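PDB 4UZG: surface protein SPB1 from Streptococcus agalactiae, which forms the backbone of the group B streptococcus pilus 2b, its subunits probably being joined covalently by sortase into the fibre. Local coordinates for residues N25-H30 / K118-I123; Y36-K41 / I95-T100. One frame throughout, in Å; residues are numbered along the deposited sequence.

Contact 1 (N25-H30 / K118-I123)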
loop_
_atom_site.group_PDB
_atom_site.type_symbol
_atom_site.label_atom_id
_atom_site.label_comp_id
_atom_site.label_asym_id
_atom_site.label_seq_id
_atom_site.Cartn_x
_atom_site.Cartn_y
_atom_site.Cartn_z
ATOM N N ASN A 25 -22.186 -9.439 10.445
ATOM C CA ASN A 25 -23.268 -10.363 10.750
ATOM C C ASN A 25 -23.066 -11.255 11.968
ATOM O O ASN A 25 -23.540 -12.387 11.965
ATOM C CB ASN A 25 -23.543 -11.124 9.465
ATOM C CG ASN A 25 -23.806 -10.158 8.309
ATOM O OD1 ASN A 25 -24.405 -9.101 8.516
ATOM N ND2 ASN A 25 -23.355 -10.496 7.104
ATOM N N ALA A 26 -22.438 -10.756 13.036
ATOM C CA ALA A 26 -22.032 -11.669 14.095
ATOM C C ALA A 26 -23.160 -11.849 15.102
ATOM O O ALA A 26 -23.468 -10.938 15.871
ATOM C CB ALA A 26 -20.780 -11.173 14.750
ATOM N N VAL A 27 -23.785 -13.028 15.055
ATOM C CA VAL A 27 -24.905 -13.389 15.917
ATOM C C VAL A 27 -24.611 -14.712 16.623
ATOM O O VAL A 27 -23.572 -15.343 16.426
ATOM C CB VAL A 27 -26.239 -13.474 15.132
ATOM C CG1 VAL A 27 -26.624 -12.112 14.577
ATOM C CG2 VAL A 27 -26.149 -14.520 14.034
ATOM N N ASN A 28 -25.543 -15.147 17.463
ATOM C CA ASN A 28 -25.310 -16.261 18.360
ATOM C C ASN A 28 -25.657 -17.641 17.788
ATOM O O ASN A 28 -25.247 -18.640 18.360
ATOM C CB ASN A 28 -26.042 -15.991 19.658
ATOM C CG ASN A 28 -25.391 -14.865 20.463
ATOM O OD1 ASN A 28 -24.235 -14.521 20.230
ATOM N ND2 ASN A 28 -26.114 -14.313 21.423
ATOM N N TYR A 29 -26.360 -17.686 16.655
ATOM C CA TYR A 29 -26.676 -18.949 15.962
ATOM C C TYR A 29 -26.329 -18.886 14.473
ATOM O O TYR A 29 -26.446 -17.846 13.836
ATOM C CB TYR A 29 -28.157 -19.323 16.128
ATOM C CG TYR A 29 -28.471 -19.648 17.556
ATOM C CD1 TYR A 29 -28.292 -20.933 18.055
ATOM C CD2 TYR A 29 -28.893 -18.664 18.426
ATOM C CE1 TYR A 29 -28.557 -21.231 19.385
ATOM C CE2 TYR A 29 -29.154 -18.949 19.753
ATOM C CZ TYR A 29 -28.973 -20.228 20.226
ATOM O OH TYR A 29 -29.241 -20.494 21.548
ATOM N N HIS A 30 -25.908 -20.029 13.934
ATOM C CA HIS A 30 -25.586 -20.178 12.515
ATOM C C HIS A 30 -26.228 -21.474 12.057
ATOM O O HIS A 30 -25.789 -22.557 12.452
ATOM C CB HIS A 30 -24.065 -20.216 12.330
ATOM C CG HIS A 30 -23.625 -20.473 10.923
ATOM N ND1 HIS A 30 -22.851 -21.560 10.574
ATOM C CD2 HIS A 30 -23.836 -19.779 9.779
ATOM C CE1 HIS A 30 -22.612 -21.528 9.274
ATOM N NE2 HIS A 30 -23.199 -20.459 8.768
ATOM N N LYS A 118 -24.797 -10.091 22.801
ATOM C CA LYS A 118 -26.197 -10.215 22.439
ATOM C C LYS A 118 -26.495 -9.399 21.205
ATOM O O LYS A 118 -25.764 -8.454 20.845
ATOM C CB LYS A 118 -27.118 -9.855 23.599
ATOM C CG LYS A 118 -26.844 -8.516 24.200
ATOM C CD LYS A 118 -27.764 -8.218 25.382
ATOM C CE LYS A 118 -27.603 -6.771 25.843
ATOM N NZ LYS A 118 -28.569 -6.399 26.915
ATOM N N GLY A 119 -27.560 -9.819 20.533
ATOM C CA GLY A 119 -28.045 -9.151 19.357
ATOM C C GLY A 119 -27.117 -9.336 18.179
ATOM O O GLY A 119 -26.446 -10.358 18.029
ATOM N N ILE A 120 -27.142 -8.330 17.327
ATOM C CA ILE A 120 -26.387 -8.337 16.084
ATOM C C ILE A 120 -25.157 -7.473 16.281
ATOM O O ILE A 120 -25.272 -6.313 16.628
ATOM C CB ILE A 120 -27.269 -7.780 14.955
ATOM C CG1 ILE A 120 -28.618 -8.512 14.908
ATOM C CG2 ILE A 120 -26.543 -7.884 13.650
ATOM C CD1 ILE A 120 -29.674 -7.767 14.175
ATOM N N ASN A 121 -23.991 -8.063 16.081
ATOM C CA ASN A 121 -22.738 -7.380 16.334
ATOM C C ASN A 121 -21.874 -7.257 15.096
ATOM O O ASN A 121 -21.911 -8.102 14.202
ATOM C CB ASN A 121 -21.975 -8.117 17.431
ATOM C CG ASN A 121 -22.658 -7.990 18.764
ATOM O OD1 ASN A 121 -22.592 -6.943 19.390
ATOM N ND2 ASN A 121 -23.331 -9.042 19.193
ATOM N N THR A 122 -21.060 -6.208 15.087
ATOM C CA THR A 122 -20.016 -6.034 14.103
ATOM C C THR A 122 -18.663 -6.322 14.746
ATOM O O THR A 122 -18.310 -5.725 15.767
ATOM C CB THR A 122 -20.012 -4.607 13.553
ATOM O OG1 THR A 122 -21.252 -4.379 12.877
ATOM C CG2 THR A 122 -18.857 -4.396 12.583
ATOM N N ILE A 123 -17.907 -7.222 14.135
ATOM C CA ILE A 123 -16.526 -7.476 14.506
ATOM C C ILE A 123 -15.647 -6.626 13.613
ATOM O O ILE A 123 -15.783 -6.660 12.397
ATOM C CB ILE A 123 -16.175 -8.964 14.331
ATOM C CG1 ILE A 123 -17.002 -9.844 15.273
ATOM C CG2 ILE A 123 -14.679 -9.189 14.566
ATOM C CD1 ILE A 123 -16.929 -11.350 14.944
HETATM O O HOH W 1 -27.341 -13.039 18.489
HETATM O O HOH W 2 -24.161 -11.796 19.239
#

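Contact 2 (Y36-K41 / I95-T100)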
loop_
_atom_site.group_PDB
_atom_site.type_symbol
_atom_site.label_atom_id
_atom_site.label_comp_id
_atom_site.label_asym_id
_atom_site.label_seq_id
_atom_site.Cartn_x
_atom_site.Cartn_y
_atom_site.Cartn_z
ATOM N N TYR A 36 -20.018 -20.611 18.958
ATOM C CA TYR A 36 -19.120 -20.518 20.110
ATOM C C TYR A 36 -17.813 -19.772 19.788
ATOM O O TYR A 36 -17.051 -19.473 20.711
ATOM C CB TYR A 36 -18.835 -21.901 20.721
ATOM C CG TYR A 36 -18.239 -22.868 19.739
ATOM C CD1 TYR A 36 -16.882 -22.863 19.478
ATOM C CD2 TYR A 36 -19.044 -23.756 19.030
ATOM C CE1 TYR A 36 -16.337 -23.748 18.568
ATOM C CE2 TYR A 36 -18.504 -24.651 18.122
ATOM C CZ TYR A 36 -17.151 -24.613 17.880
ATOM O OH TYR A 36 -16.555 -25.468 16.977
ATOM N N GLN A 37 -17.561 -19.443 18.519
ATOM C CA GLN A 37 -16.414 -18.615 18.160
ATOM C C GLN A 37 -16.601 -18.041 16.781
ATOM O O GLN A 37 -17.351 -18.591 15.980
ATOM C CB GLN A 37 -15.117 -19.430 18.203
ATOM C CG GLN A 37 -15.053 -20.531 17.167
ATOM C CD GLN A 37 -13.818 -21.395 17.290
ATOM O OE1 GLN A 37 -13.199 -21.469 18.352
ATOM N NE2 GLN A 37 -13.474 -22.074 16.216
ATOM N N TYR A 38 -15.881 -16.955 16.515
ATOM C CA TYR A 38 -15.641 -16.482 15.152
ATOM C C TYR A 38 -14.143 -16.527 14.902
ATOM O O TYR A 38 -13.357 -16.130 15.760
ATOM C CB TYR A 38 -16.196 -15.051 14.917
ATOM C CG TYR A 38 -17.681 -15.051 14.752
ATOM C CD1 TYR A 38 -18.264 -15.292 13.519
ATOM C CD2 TYR A 38 -18.514 -14.863 15.845
ATOM C CE1 TYR A 38 -19.643 -15.360 13.388
ATOM C CE2 TYR A 38 -19.888 -14.911 15.714
ATOM C CZ TYR A 38 -20.457 -15.195 14.499
ATOM O OH TYR A 38 -21.825 -15.282 14.350
ATOM N N VAL A 39 -13.763 -16.981 13.717
ATOM C CA VAL A 39 -12.356 -17.107 13.333
ATOM C C VAL A 39 -12.076 -16.193 12.150
ATOM O O VAL A 39 -12.720 -16.307 11.095
ATOM C CB VAL A 39 -12.027 -18.551 12.948
ATOM C CG1 VAL A 39 -10.546 -18.666 12.619
ATOM C CG2 VAL A 39 -12.423 -19.536 14.056
ATOM N N ILE A 40 -11.113 -15.286 12.324
ATOM C CA ILE A 40 -10.684 -14.353 11.292
ATOM C C ILE A 40 -9.298 -14.795 10.840
ATOM O O ILE A 40 -8.354 -14.802 11.624
ATOM C CB ILE A 40 -10.611 -12.920 11.858
ATOM C CG1 ILE A 40 -11.983 -12.480 12.378
ATOM C CG2 ILE A 40 -10.078 -11.957 10.795
ATOM C CD1 ILE A 40 -12.137 -12.571 13.891
ATOM N N LYS A 41 -9.185 -15.166 9.568
ATOM C CA LYS A 41 -7.916 -15.619 9.002
ATOM C C LYS A 41 -7.504 -14.667 7.908
ATOM O O LYS A 41 -8.284 -14.391 7.008
ATOM C CB LYS A 41 -8.049 -17.013 8.405
ATOM C CG LYS A 41 -8.093 -18.103 9.418
ATOM C CD LYS A 41 -8.147 -19.485 8.789
ATOM C CE LYS A 41 -8.216 -20.572 9.860
ATOM N NZ LYS A 41 -8.182 -21.932 9.245
ATOM N N ILE A 95 -12.112 -15.430 18.196
ATOM C CA ILE A 95 -12.857 -14.699 19.212
ATOM C C ILE A 95 -13.867 -15.679 19.847
ATOM O O ILE A 95 -14.830 -16.087 19.207
ATOM C CB ILE A 95 -13.614 -13.506 18.614
ATOM C CG1 ILE A 95 -12.640 -12.550 17.909
ATOM C CG2 ILE A 95 -14.410 -12.793 19.706
ATOM C CD1 ILE A 95 -13.312 -11.398 17.179
ATOM N N PRO A 96 -13.652 -16.071 21.108
ATOM C CA PRO A 96 -14.650 -16.928 21.757
ATOM C C PRO A 96 -15.963 -16.153 21.919
ATOM O O PRO A 96 -15.962 -14.962 22.225
ATOM C CB PRO A 96 -13.999 -17.288 23.103
ATOM C CG PRO A 96 -13.061 -16.195 23.377
ATOM C CD PRO A 96 -12.535 -15.763 22.016
ATOM N N TRP A 97 -17.070 -16.859 21.731
ATOM C CA TRP A 97 -18.382 -16.225 21.631
ATOM C C TRP A 97 -19.331 -16.696 22.728
ATOM O O TRP A 97 -20.369 -16.073 22.967
ATOM C CB TRP A 97 -18.985 -16.532 20.247
ATOM C CG TRP A 97 -19.879 -15.458 19.722
ATOM C CD1 TRP A 97 -21.222 -15.539 19.507
ATOM C CD2 TRP A 97 -19.486 -14.140 19.319
ATOM N NE1 TRP A 97 -21.687 -14.361 19.004
ATOM C CE2 TRP A 97 -20.648 -13.485 18.883
ATOM C CE3 TRP A 97 -18.267 -13.472 19.267
ATOM C CZ2 TRP A 97 -20.628 -12.176 18.404
ATOM C CZ3 TRP A 97 -18.247 -12.165 18.804
ATOM C CH2 TRP A 97 -19.416 -11.537 18.373
ATOM N N ALA A 98 -18.983 -17.798 23.386
ATOM C CA ALA A 98 -19.821 -18.363 24.438
ATOM C C ALA A 98 -18.917 -19.156 25.359
ATOM O O ALA A 98 -17.825 -19.577 24.964
ATOM C CB ALA A 98 -20.930 -19.269 23.847
ATOM N N ALA A 99 -19.385 -19.404 26.581
ATOM C CA ALA A 99 -18.585 -20.103 27.577
ATOM C C ALA A 99 -18.393 -21.576 27.245
ATOM O O ALA A 99 -17.419 -22.175 27.693
ATOM C CB ALA A 99 -19.206 -19.962 28.968
ATOM N N THR A 100 -19.336 -22.168 26.516
ATOM C CA THR A 100 -19.263 -23.582 26.105
ATOM C C THR A 100 -19.765 -23.732 24.668
ATOM O O THR A 100 -20.395 -22.816 24.137
ATOM C CB THR A 100 -20.117 -24.499 26.996
ATOM O OG1 THR A 100 -21.502 -24.166 26.849
ATOM C CG2 THR A 100 -19.709 -24.378 28.450
#

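Contact 1 (N25-H30 / K118-I123)
Ala-26 and Asn-121 form an antiparallel hydrogen-bonded pair where strand 16-26 ends and strand 121-131 begins, near one edge of a large mixed sheet, where strand 4-6 is outermost. Two backbone bonds close the pair: Ala-26 N donates a hydrogen bond to Asn-121 O at 2.9 Å, and Asn-121 N donates one to Ala-26 O. Beyond this pair the chains part, and water takes over from direct bonding. One water accepts from Asn-28 N and donates to Gly-119 O. A second donates both to Gly-119 O and to Asn-28 OD1, the latter at 2.9 Å, and is weakly held by Asn-121 ND2. That amide has another partner in its own segment, Lys-118 O, which it meets at 3.0 Å from well above the carbonyl plane; chi1 -69° puts CG of Asn-121 anti to the carbonyl carbon, beside the backbone N, and ND2 bridges three residues back into the loop before the strand. Gly-119 in that loop has a positive phi, which favours glycine. Apolar contacts lie on two sides of the pair. Ala-26 CB meets the terminal methyl CD1 of Ile-123 at 3.9 Å, while the Val-27 methyl CG1 touches Ile-120 CG1 at 4.1 Å in a more exposed position. The polar end of Asn-28 is fixed chiefly by Tyr-117 O, which accepts from ND2. Around the contact, Ala-26 and Ile-123 both rest on Tyr-38 of strand 37-43, and Thr-122 bonds through its backbone to Thr-62 of strand 50-62, on the other flank of strand 121-131.

Contact 2 (Y36-K41 / I95-T100)
Gln-37 to Tyr-38 run antiparallel to Ile-95 to Pro-96, where strand 37-43 starts and strand 90-96 finishes. Tyr-38 and Ile-95 form a hydrogen-bonded pair: Ile-95 N reaches Tyr-38 O at 2.8 Å in an almost straight bond (178° at the hydrogen), and Tyr-38 N returns one to Ile-95 O. Gln-37 and Pro-96 form the neighbouring non-hydrogen-bonded pair, their CA atoms 4.3 Å apart, where proline costs no cross-strand bond; here Gln-37 CA makes a CA-H...O contact with Ile-95 O at 3.2 Å. Past the proline, Trp-97 N still bonds to Tyr-36 O at 2.8 Å, although it comes from well above that carbonyl plane. The main side-chain contact is a T-shaped stack, Tyr-38 turning an edge to the face of Trp-97. The planes stand at 81°, with ring centroids 4.8 Å apart. A chi1 of -76° sets Tyr-38 CG anti to its carbonyl carbon, beside the backbone N. Tyr-38 CE2 lies over the centre of the indole and is 3.6 Å from Trp-97 CE2, while Tyr-38 CD2 lies closest to Trp-97 CD2 and CE3. On the same sheet face, Ile-40 CD1 meets Ile-95 CD1 at 3.7 Å. The Gln-37 amide NE2 instead bonds to Asn-154 O, just past strand 146-153 on the other flank of strand 37-43. An edge-to-face meeting would set the slightly positive ring hydrogens of tyrosine against the electron-rich indole face, a probably favourable electrostatic arrangement. It also leaves the polar ends of both rings able to bond elsewhere: Tyr-38 OH to the backbone of Val-27, and Trp-97 NE1, weakly, to Asn-28 OD1.

In the fold
Contacts 1 and 2 illustrate how strand ends far apart in sequence can be joined by one aromatic pair, Tyr-38 and Trp-97, both of which touch Ala-26. Their centres are 11 Å apart, at the same extremity of the elongated chain, and both belong to the same mixed sheet. The two meet where the Tyr-38 side chain of contact 2 reaches the backbone of contact 1: its OH is hydrogen-bonded to Val-27 O at 2.7 Å and lies 3.6 Å from Ala-26 CA. In sequence, both segments of contact 2 fall between those of contact 1. Calcium ions lie near but apart, about 10 Å from the side chain of Asn-121 and about 13 Å from that of Tyr-36.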